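Local coordinates for protein phytase (Debaryomyces castellii, PDB 2GFI) that catalyses the hydrolysis of phytate as a 3-phytase of the histidine acid phosphatase family, at residues A[122-125]-A[131-134]; A[158-163]-A[170-175]. One frame throughout, in Å; residues are numbered along the deposited sequence.

Contact 1 of 2, residues A[122-125]-A[131-134]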
loop_
_atom_site.group_PDB
_atom_site.type_symbol
_atom_site.label_atom_id
_atom_site.label_comp_id
_atom_site.label_asym_id
_atom_site.label_seq_id
_atom_site.Cartn_x
_atom_site.Cartn_y
_atom_site.Cartn_z
ATOM N N THR A 122 25.054 5.975 8.679
ATOM C CA THR A 122 24.012 6.733 9.388
ATOM C C THR A 122 23.451 5.779 10.449
ATOM O O THR A 122 23.370 4.562 10.229
ATOM C CB THR A 122 22.925 7.139 8.420
ATOM O OG1 THR A 122 22.709 6.048 7.496
ATOM C CG2 THR A 122 23.401 8.358 7.523
ATOM N N SER A 123 23.061 6.327 11.582
ATOM C CA SER A 123 22.588 5.528 12.689
ATOM C C SER A 123 21.640 6.414 13.454
ATOM O O SER A 123 21.619 7.596 13.204
ATOM C CB SER A 123 23.758 5.160 13.611
ATOM O OG SER A 123 24.192 6.334 14.267
ATOM N N PRO A 124 20.834 5.853 14.359
ATOM C CA PRO A 124 20.006 6.638 15.253
ATOM C C PRO A 124 20.795 7.696 16.005
ATOM O O PRO A 124 20.245 8.672 16.477
ATOM C CB PRO A 124 19.500 5.579 16.231
ATOM C CG PRO A 124 19.367 4.382 15.428
ATOM C CD PRO A 124 20.587 4.408 14.528
ATOM N N LYS A 125 22.098 7.477 16.123
ATOM C CA LYS A 125 22.970 8.324 16.931
ATOM C C LYS A 125 23.433 9.584 16.167
ATOM O O LYS A 125 23.572 10.650 16.750
ATOM C CB LYS A 125 24.129 7.457 17.407
ATOM C CG LYS A 125 25.137 8.086 18.331
ATOM C CD LYS A 125 26.278 7.087 18.475
ATOM C CE LYS A 125 27.228 7.457 19.586
ATOM N NZ LYS A 125 28.277 6.404 19.644
ATOM N N TYR A 131 16.078 5.684 7.343
ATOM C CA TYR A 131 16.901 4.928 6.407
ATOM C C TYR A 131 18.329 4.671 6.933
ATOM O O TYR A 131 19.215 4.284 6.187
ATOM C CB TYR A 131 16.944 5.653 5.072
ATOM C CG TYR A 131 15.560 5.788 4.471
ATOM C CD1 TYR A 131 14.817 4.648 4.109
ATOM C CD2 TYR A 131 15.006 7.051 4.245
ATOM C CE1 TYR A 131 13.583 4.769 3.562
ATOM C CE2 TYR A 131 13.786 7.182 3.723
ATOM C CZ TYR A 131 13.052 6.050 3.370
ATOM O OH TYR A 131 11.774 6.227 2.853
ATOM N N ALA A 132 18.530 4.864 8.222
ATOM C CA ALA A 132 19.842 4.699 8.814
ATOM C C ALA A 132 20.430 3.342 8.483
ATOM O O ALA A 132 19.730 2.330 8.424
ATOM C CB ALA A 132 19.782 4.939 10.320
ATOM N N GLY A 133 21.723 3.355 8.192
ATOM C CA GLY A 133 22.453 2.180 7.744
ATOM C C GLY A 133 22.518 1.152 8.843
ATOM O O GLY A 133 22.480 -0.052 8.570
ATOM N N THR A 134 22.596 1.607 10.091
ATOM C CA THR A 134 22.801 0.666 11.170
ATOM C C THR A 134 21.482 -0.039 11.463
ATOM O O THR A 134 21.473 -1.216 11.789
ATOM C CB THR A 134 23.313 1.339 12.424
ATOM O OG1 THR A 134 22.380 2.355 12.809
ATOM C CG2 THR A 134 24.631 2.058 12.176
HETATM O O HOH W 1 20.696 6.514 5.746
#
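Thr122 meets the start of helix 133-148 with two oxygens, and between them they occupy the first backbone N-H groups of that helix. Its carbonyl O accepts from Thr134 N at 3.1 Å, with the donor lying almost in line with the C=O bond (167° at the oxygen). The N-H of Gly133 is aimed elsewhere: Gly133 N donates to Thr122 OG1 at 3.0 Å and makes only a weak, strongly bent bond to Thr122 O. A first torsion of 39° sets OG1 between the threonine's own N and carbonyl carbon, so that hydroxyl and carbonyl reach the same helix end together. OG1 also contacts a water at 2.7 Å, which donates a weak bond to the carbonyl of Tyr131, and has a weak hydrogen bond with Glu72 O. Ala132, at the N-cap position, has no polar side chain to cap with; Thr122, ten residues earlier, supplies the oxygens from outside the helix. A valine here would keep much the same shape but would probably leave Gly133 N with only its weak bond to the carbonyl, and the water and Glu72 O each without one partner.

Thr134 brings both branches against Ser123: its OG1 lies 3.2 Å from Ser123 CB, and its CG2 3.5 Å from that same CB. OG1 reaches Pro124 CD as well. Ser123 OG turns the other way, accepting from Lys125 N in an ST turn, while the methyl of Ala132 packs 3.7 Å from Ser123 CA. On the loop side, Thr122 pairs through its backbone with Glu72 and touches Val265 of helix 249-266; the first turn of helix 133-148 itself packs on helix 166-180.

Contact 2 of 2, residues A[158-163]-A[170-175]; sequences LPVFTS and QTSQYF
Within 170-175, Ser172 alone touches strand 158-163, and it fits between two strand side chains directed at it, Val160 and Thr162. From its CA the bond to CB points at the strand, and CB itself meets Val160 CG1 at 3.6 Å and Thr162 CB at 3.7 Å. One atom further out, OG leans toward the threonine, 3.7 Å from Thr162 CG2, with Val160 CG1 slightly more distant. These are van der Waals contacts, for the hydroxyl spends its hydrogen bond on its own helix, at the carbonyl of Tyr169; a first torsion of 74° folds it back between N and the carbonyl carbon. Thr162 likewise turns its polar tip to its own chain: OG1 donates to Ser163 O at 2.9 Å, in the carbonyl plane and on a lone pair. The two hydroxyls thus lie near each other without bonding. Consistent with the small serine, the CA atoms of Ser172 and Thr162 are 6.4 Å apart. The pair forms the first half of a beta-alpha-beta unit, in which helix 166-180 covers strand 158-163 before the chain enters the parallel strand 189-194; Phe330 of strand 326-331 also packs on Ser172.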
loop_
_atom_site.group_PDB
_atom_site.type_symbol
_atom_site.label_atom_id
_atom_site.label_comp_id
_atom_site.label_asym_id
_atom_site.label_seq_id
_atom_site.Cartn_x
_atom_site.Cartn_y
_atom_site.Cartn_z
ATOM N N LEU A 158 29.383 -17.356 16.973
ATOM C CA LEU A 158 29.086 -16.881 15.624
ATOM C C LEU A 158 30.299 -16.126 15.132
ATOM O O LEU A 158 30.695 -15.145 15.754
ATOM C CB LEU A 158 27.861 -15.959 15.627
ATOM C CG LEU A 158 27.405 -15.414 14.280
ATOM C CD1 LEU A 158 26.743 -16.527 13.419
ATOM C CD2 LEU A 158 26.473 -14.174 14.511
ATOM N N PRO A 159 30.926 -16.607 14.061
ATOM C CA PRO A 159 31.994 -15.849 13.419
ATOM C C PRO A 159 31.406 -14.787 12.469
ATOM O O PRO A 159 30.341 -14.981 11.823
ATOM C CB PRO A 159 32.784 -16.916 12.655
ATOM C CG PRO A 159 31.767 -17.981 12.359
ATOM C CD PRO A 159 30.688 -17.909 13.402
ATOM N N VAL A 160 32.072 -13.651 12.401
ATOM C CA VAL A 160 31.629 -12.608 11.496
ATOM C C VAL A 160 32.878 -12.242 10.719
ATOM O O VAL A 160 33.942 -12.201 11.274
ATOM C CB VAL A 160 30.973 -11.425 12.277
ATOM C CG1 VAL A 160 30.772 -10.240 11.404
ATOM C CG2 VAL A 160 29.624 -11.851 12.882
ATOM N N PHE A 161 32.771 -12.072 9.423
ATOM C CA PHE A 161 33.901 -11.649 8.642
ATOM C C PHE A 161 33.534 -10.293 8.057
ATOM O O PHE A 161 32.460 -10.120 7.443
ATOM C CB PHE A 161 34.247 -12.699 7.573
ATOM C CG PHE A 161 34.409 -14.083 8.144
ATOM C CD1 PHE A 161 35.665 -14.559 8.491
ATOM C CD2 PHE A 161 33.305 -14.856 8.414
ATOM C CE1 PHE A 161 35.815 -15.802 9.069
ATOM C CE2 PHE A 161 33.438 -16.096 9.006
ATOM C CZ PHE A 161 34.703 -16.580 9.325
ATOM N N THR A 162 34.407 -9.328 8.306
ATOM C CA THR A 162 34.210 -7.994 7.835
ATOM C C THR A 162 35.540 -7.391 7.412
ATOM O O THR A 162 36.571 -7.768 7.947
ATOM C CB THR A 162 33.567 -7.139 8.945
ATOM O OG1 THR A 162 33.465 -5.796 8.467
ATOM C CG2 THR A 162 34.463 -7.032 10.129
ATOM N N SER A 163 35.521 -6.465 6.453
ATOM C CA SER A 163 36.719 -5.692 6.158
ATOM C C SER A 163 36.875 -4.623 7.235
ATOM O O SER A 163 36.008 -4.452 8.085
ATOM C CB SER A 163 36.686 -5.078 4.745
ATOM O OG SER A 163 36.119 -3.778 4.785
ATOM N N GLN A 170 31.023 -1.635 11.144
ATOM C CA GLN A 170 29.888 -1.270 11.977
ATOM C C GLN A 170 28.634 -2.002 11.503
ATOM O O GLN A 170 27.878 -2.514 12.292
ATOM C CB GLN A 170 29.681 0.248 12.015
ATOM C CG GLN A 170 28.639 0.640 13.016
ATOM C CD GLN A 170 28.658 2.109 13.306
ATOM O OE1 GLN A 170 28.649 2.914 12.379
ATOM N NE2 GLN A 170 28.652 2.474 14.603
ATOM N N THR A 171 28.461 -2.096 10.206
ATOM C CA THR A 171 27.393 -2.882 9.637
ATOM C C THR A 171 27.411 -4.289 10.222
ATOM O O THR A 171 26.366 -4.775 10.681
ATOM C CB THR A 171 27.523 -2.913 8.143
ATOM O OG1 THR A 171 27.343 -1.585 7.669
ATOM C CG2 THR A 171 26.348 -3.671 7.506
ATOM N N SER A 172 28.607 -4.897 10.270
ATOM C CA SER A 172 28.714 -6.304 10.620
ATOM C C SER A 172 28.236 -6.462 12.038
ATOM O O SER A 172 27.601 -7.446 12.362
ATOM C CB SER A 172 30.155 -6.838 10.430
ATOM O OG SER A 172 31.021 -6.372 11.447
ATOM N N GLN A 173 28.521 -5.455 12.862
ATOM C CA GLN A 173 28.197 -5.475 14.289
ATOM C C GLN A 173 26.737 -5.243 14.534
ATOM O O GLN A 173 26.165 -5.847 15.428
ATOM C CB GLN A 173 29.004 -4.409 15.046
ATOM C CG GLN A 173 30.497 -4.690 15.005
ATOM C CD GLN A 173 30.802 -6.091 15.480
ATOM O OE1 GLN A 173 31.066 -6.988 14.669
ATOM N NE2 GLN A 173 30.700 -6.301 16.767
ATOM N N TYR A 174 26.128 -4.345 13.767
ATOM C CA TYR A 174 24.699 -4.157 13.908
ATOM C C TYR A 174 23.951 -5.390 13.429
ATOM O O TYR A 174 23.005 -5.796 14.056
ATOM C CB TYR A 174 24.226 -2.902 13.183
ATOM C CG TYR A 174 24.304 -1.712 14.083
ATOM C CD1 TYR A 174 25.470 -0.972 14.179
ATOM C CD2 TYR A 174 23.216 -1.334 14.855
ATOM C CE1 TYR A 174 25.548 0.157 15.011
ATOM C CE2 TYR A 174 23.263 -0.210 15.666
ATOM C CZ TYR A 174 24.451 0.524 15.750
ATOM O OH TYR A 174 24.529 1.622 16.585
ATOM N N PHE A 175 24.403 -5.981 12.326
ATOM C CA PHE A 175 23.838 -7.185 11.840
ATOM C C PHE A 175 23.933 -8.287 12.894
ATOM O O PHE A 175 22.917 -8.912 13.202
ATOM C CB PHE A 175 24.572 -7.636 10.578
ATOM C CG PHE A 175 24.026 -8.917 10.010
ATOM C CD1 PHE A 175 23.097 -8.887 8.978
ATOM C CD2 PHE A 175 24.405 -10.156 10.549
ATOM C CE1 PHE A 175 22.570 -10.069 8.475
ATOM C CE2 PHE A 175 23.871 -11.350 10.045
ATOM C CZ PHE A 175 22.960 -11.305 9.015
#

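In the fold
The two contacts follow one another along the chain, contact 1 closing before contact 2 opens, with helix 133-148 leading from one to strand 158-163 of the other. Their centres lie 16 Å apart, yet they touch where Thr134 O packs 3.5 Å from Tyr174 CB. Contact 1 lies at a helix start; contact 2 packs the neighbouring helix on the mixed sheet. Gly133 of contact 1 is about 7 Å, and the side chain of Thr162 in contact 2 about 8 Å, from the side chain of His70, the predicted nucleophile, consistent with a place in the framework around the active site. Both also reach the second subunit: Lys125 forms a salt bridge to its Asp183, and Gln170 and Tyr174 bond to its Asp182.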